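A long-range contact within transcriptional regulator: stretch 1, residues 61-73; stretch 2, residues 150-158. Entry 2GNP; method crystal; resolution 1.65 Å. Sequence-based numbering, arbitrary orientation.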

# COMPACT_ATOMS: atom_id res chain seq x y z
N ILE A 61 7.27 -6.62 10.03
CA ILE A 61 6.14 -5.95 9.43
C ILE A 61 6.65 -4.75 8.62
O ILE A 61 7.34 -3.90 9.18
N GLY A 62 6.30 -4.71 7.33
CA GLY A 62 6.66 -3.55 6.44
C GLY A 62 5.52 -2.56 6.28
O GLY A 62 4.38 -2.96 6.17
N PHE A 63 5.83 -1.25 6.25
CA PHE A 63 4.79 -0.23 6.00
C PHE A 63 5.18 0.55 4.76
O PHE A 63 6.39 0.80 4.55
N SER A 64 4.17 0.99 3.99
CA SER A 64 4.39 2.08 3.01
C SER A 64 3.97 3.42 3.68
O SER A 64 4.17 3.66 4.89
N TRP A 65 3.41 4.32 2.87
CA TRP A 65 3.31 5.71 3.24
C TRP A 65 1.85 6.13 3.00
O TRP A 65 1.07 5.40 2.39
N GLY A 66 1.46 7.29 3.53
CA GLY A 66 0.16 7.86 3.18
C GLY A 66 -0.97 8.00 4.15
O GLY A 66 -0.93 7.52 5.31
N LYS A 67 -2.02 8.69 3.67
CA LYS A 67 -3.18 9.03 4.53
C LYS A 67 -3.94 7.85 5.09
O LYS A 67 -4.24 7.84 6.27
N SER A 68 -4.30 6.88 4.24
CA SER A 68 -5.02 5.70 4.72
C SER A 68 -4.27 5.01 5.87
O SER A 68 -4.87 4.62 6.87
N LEU A 69 -2.95 4.97 5.74
CA LEU A 69 -2.18 4.27 6.77
C LEU A 69 -2.13 5.11 8.03
O LEU A 69 -2.28 4.59 9.15
N SER A 70 -1.90 6.41 7.86
CA SER A 70 -1.85 7.30 9.03
C SER A 70 -3.16 7.21 9.80
O SER A 70 -3.20 7.12 11.03
N ASN A 71 -4.26 7.20 9.06
CA ASN A 71 -5.60 7.14 9.69
C ASN A 71 -5.82 5.85 10.48
O ASN A 71 -6.48 5.83 11.51
N LEU A 72 -5.26 4.72 10.00
CA LEU A 72 -5.47 3.51 10.75
C LEU A 72 -4.54 3.49 11.95
O LEU A 72 -4.97 3.09 13.02
N VAL A 73 -3.30 3.94 11.75
CA VAL A 73 -2.33 3.98 12.85
C VAL A 73 -2.88 4.82 14.03
O VAL A 73 -2.74 4.46 15.20
N ASP A 150 11.71 -11.46 3.55
CA ASP A 150 11.11 -12.34 4.53
C ASP A 150 10.18 -11.65 5.55
O ASP A 150 10.06 -12.05 6.74
N LEU A 151 9.44 -10.65 5.06
CA LEU A 151 8.44 -10.01 5.91
C LEU A 151 7.25 -10.93 6.14
O LEU A 151 6.88 -11.75 5.30
N ASP A 152 6.66 -10.77 7.32
CA ASP A 152 5.44 -11.49 7.66
C ASP A 152 4.17 -10.74 7.19
O ASP A 152 3.22 -11.36 6.75
N ILE A 153 4.19 -9.42 7.37
CA ILE A 153 3.01 -8.59 7.04
C ILE A 153 3.53 -7.38 6.30
O ILE A 153 4.63 -6.93 6.57
N ALA A 154 2.79 -6.96 5.29
CA ALA A 154 3.02 -5.62 4.68
C ALA A 154 1.72 -4.87 4.86
O ALA A 154 0.66 -5.46 4.72
N VAL A 155 1.81 -3.57 5.11
CA VAL A 155 0.64 -2.66 5.22
C VAL A 155 0.88 -1.55 4.24
O VAL A 155 1.83 -0.83 4.41
N VAL A 156 -0.05 -1.38 3.28
CA VAL A 156 0.20 -0.46 2.16
C VAL A 156 -1.09 0.31 1.76
O VAL A 156 -2.23 -0.17 1.96
N GLY A 157 -0.91 1.52 1.28
CA GLY A 157 -1.97 2.22 0.55
C GLY A 157 -1.78 1.94 -0.95
O GLY A 157 -0.80 1.29 -1.37
N ILE A 158 -2.71 2.44 -1.77
CA ILE A 158 -2.63 2.29 -3.24
C ILE A 158 -2.87 3.68 -3.79
O ILE A 158 -3.88 4.33 -3.44

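The two stretches meet as neighbouring parallel β-strands, and the helix that follows the first strand folds back to lay two leucines against the same sheet face, so that V155 becomes the centre of a small apolar cluster. Strand 61-63 and strand 153-156 run 15° apart in direction, with I61 paired to I153, G62 to A154 and F63 to V155. Three backbone hydrogen bonds fix this register: G62 N donates to I153 O (2.9 Å), V155 N to G62 O (2.8 Å) and S64 N to V155 O (3.0 Å). CA-H...O contacts accompany them, such as that from A154 CA to G62 O at 3.3 Å.

The pairing places I61, F63, I153 and V155 on one face of the sheet. I61 and I153 share the same rotamer, chi1 m and chi2 t, and lie side by side, with I61 CG1 4.0 Å from I153 CB. I61 also reaches diagonally along the face, its CG2 lying 4.3 Å from V155 CG2. V155, with chi1 t, has the largest area covered by the opposing stretch. The F63 side chain, whose chi1 of -100° falls between wells, lays its ring against this valine: V155 CB sits 3.8 Å from the centroid of the F63 ring and only 11° off the ring normal, a CH-pi contact over the face, while F63 CE1 approaches V155 CG2 to 3.7 Å.

The other methyl of V155 faces the helix. L69 (chi1 m, chi2 t) points toward the second stretch and brings CD2 to 3.8 Å from V155 CG1; its CD1 packs over the strand backbone, 3.4 Å from V155 O. One helical turn on, L72, with chi1 off its well at 97° and chi2 p, adds a looser contact from CD2 to V155 CG1 at 4.2 Å. V155 CG2 reaches I61, CG1 reaches the two leucines, and both methyls lie against the F63 ring.

On the opposite face the packing depends on G62 having no side chain. L151 (chi1 m, chi2 t) points toward the first strand and places CD1 3.9 Å from G62 CA; a CB on G62 would lie 2.8 Å from that methyl, a clash. A154 contributes its small methyl to this face.

Beyond the paired residues, the contact becomes partly polar and solvent-mediated. S64, chi1 t, points toward the second stretch, and its CB lies 4.2 Å from V156 CG1, V156 having chi1 m. Two waters link the two stretches beside S64, W65 and G157. Water 1 donates to G157 O (2.8 Å) and is hydrogen-bonded to S64 OG (3.1 Å). Water 2 donates to W65 O (2.6 Å) and accepts from G157 N (2.9 Å), joining two backbone groups that are themselves 4.5 Å apart, W65 O to G157 N. The W65 side chain has chi1 p, and its CA-to-CB bond points away from the second stretch; the part of this residue that binds water 2 is its carbonyl O.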

# COMPACT_ATOMS: atom_id res chain seq x y z
CB ILE A 61 5.09 -5.51 10.51
CG1 ILE A 61 4.56 -6.72 11.32
CG2 ILE A 61 3.97 -4.72 9.89
CD1 ILE A 61 3.90 -6.35 12.68
CB PHE A 63 4.73 0.78 7.14
CG PHE A 63 3.60 0.50 8.10
CD1 PHE A 63 3.62 -0.66 8.84
CD2 PHE A 63 2.48 1.33 8.17
CE1 PHE A 63 2.56 -0.97 9.70
CE2 PHE A 63 1.38 1.02 9.03
CZ PHE A 63 1.45 -0.12 9.79
CB SER A 64 3.69 1.79 1.67
OG SER A 64 4.16 2.64 0.66
CB TRP A 65 4.31 6.56 2.38
CG TRP A 65 3.98 6.56 0.87
CD1 TRP A 65 4.28 5.61 -0.06
CD2 TRP A 65 3.25 7.57 0.20
NE1 TRP A 65 3.76 5.97 -1.30
CE2 TRP A 65 3.13 7.18 -1.15
CE3 TRP A 65 2.69 8.77 0.61
CZ2 TRP A 65 2.47 7.97 -2.10
CZ3 TRP A 65 2.02 9.56 -0.32
CH2 TRP A 65 1.93 9.17 -1.66
CB LYS A 67 -4.18 9.99 3.83
CG LYS A 67 -5.41 10.39 4.69
CD LYS A 67 -6.39 11.26 3.83
CE LYS A 67 -7.61 11.76 4.60
NZ LYS A 67 -8.60 10.70 4.96
CB SER A 68 -5.23 4.67 3.58
OG SER A 68 -6.23 5.12 2.65
CB LEU A 69 -0.78 3.94 6.25
CG LEU A 69 -0.78 2.90 5.14
CD1 LEU A 69 0.62 2.32 4.97
CD2 LEU A 69 -1.92 1.89 5.25
CB SER A 70 -1.54 8.72 8.60
OG SER A 70 -1.55 9.59 9.75
CB ASN A 71 -6.67 7.35 8.61
CG ASN A 71 -6.69 8.78 8.01
OD1 ASN A 71 -6.12 9.76 8.56
ND2 ASN A 71 -7.40 8.90 6.90
CB LEU A 72 -5.35 2.27 9.85
CG LEU A 72 -4.12 1.42 9.70
CD1 LEU A 72 -3.68 0.72 11.03
CD2 LEU A 72 -4.33 0.39 8.53
CB VAL A 73 -0.94 4.48 12.41
CG1 VAL A 73 -0.05 4.61 13.65
CG2 VAL A 73 -0.32 3.42 11.47
CB ASP A 150 12.17 -13.26 5.17
CG ASP A 150 12.83 -12.64 6.30
OD1 ASP A 150 13.13 -11.43 6.21
OD2 ASP A 150 13.01 -13.36 7.32
CB LEU A 151 7.93 -8.76 5.26
CG LEU A 151 9.00 -7.65 5.21
CD1 LEU A 151 8.32 -6.47 4.45
CD2 LEU A 151 9.58 -7.22 6.56
CB ASP A 152 5.33 -11.70 9.17
CG ASP A 152 6.42 -12.62 9.67
OD1 ASP A 152 6.37 -13.82 9.32
OD2 ASP A 152 7.36 -12.15 10.31
CB ILE A 153 2.32 -8.11 8.30
CG1 ILE A 153 1.74 -9.32 9.05
CG2 ILE A 153 1.26 -7.03 7.95
CD1 ILE A 153 1.24 -8.87 10.47
CB ALA A 154 3.31 -5.75 3.23
CB VAL A 155 0.46 -2.11 6.65
CG1 VAL A 155 -0.96 -1.43 6.82
CG2 VAL A 155 0.59 -3.32 7.68
CB VAL A 156 0.73 -1.20 0.90
CG1 VAL A 156 2.01 -1.98 1.22
CG2 VAL A 156 -0.37 -2.11 0.26
CB ILE A 158 -3.71 1.30 -3.80
CG1 ILE A 158 -3.41 -0.16 -3.32
CG2 ILE A 158 -3.77 1.39 -5.36
CD1 ILE A 158 -4.59 -1.16 -3.57
O HOH W 1 1.89 2.10 -1.45
O HOH W 2 1.05 3.55 0.59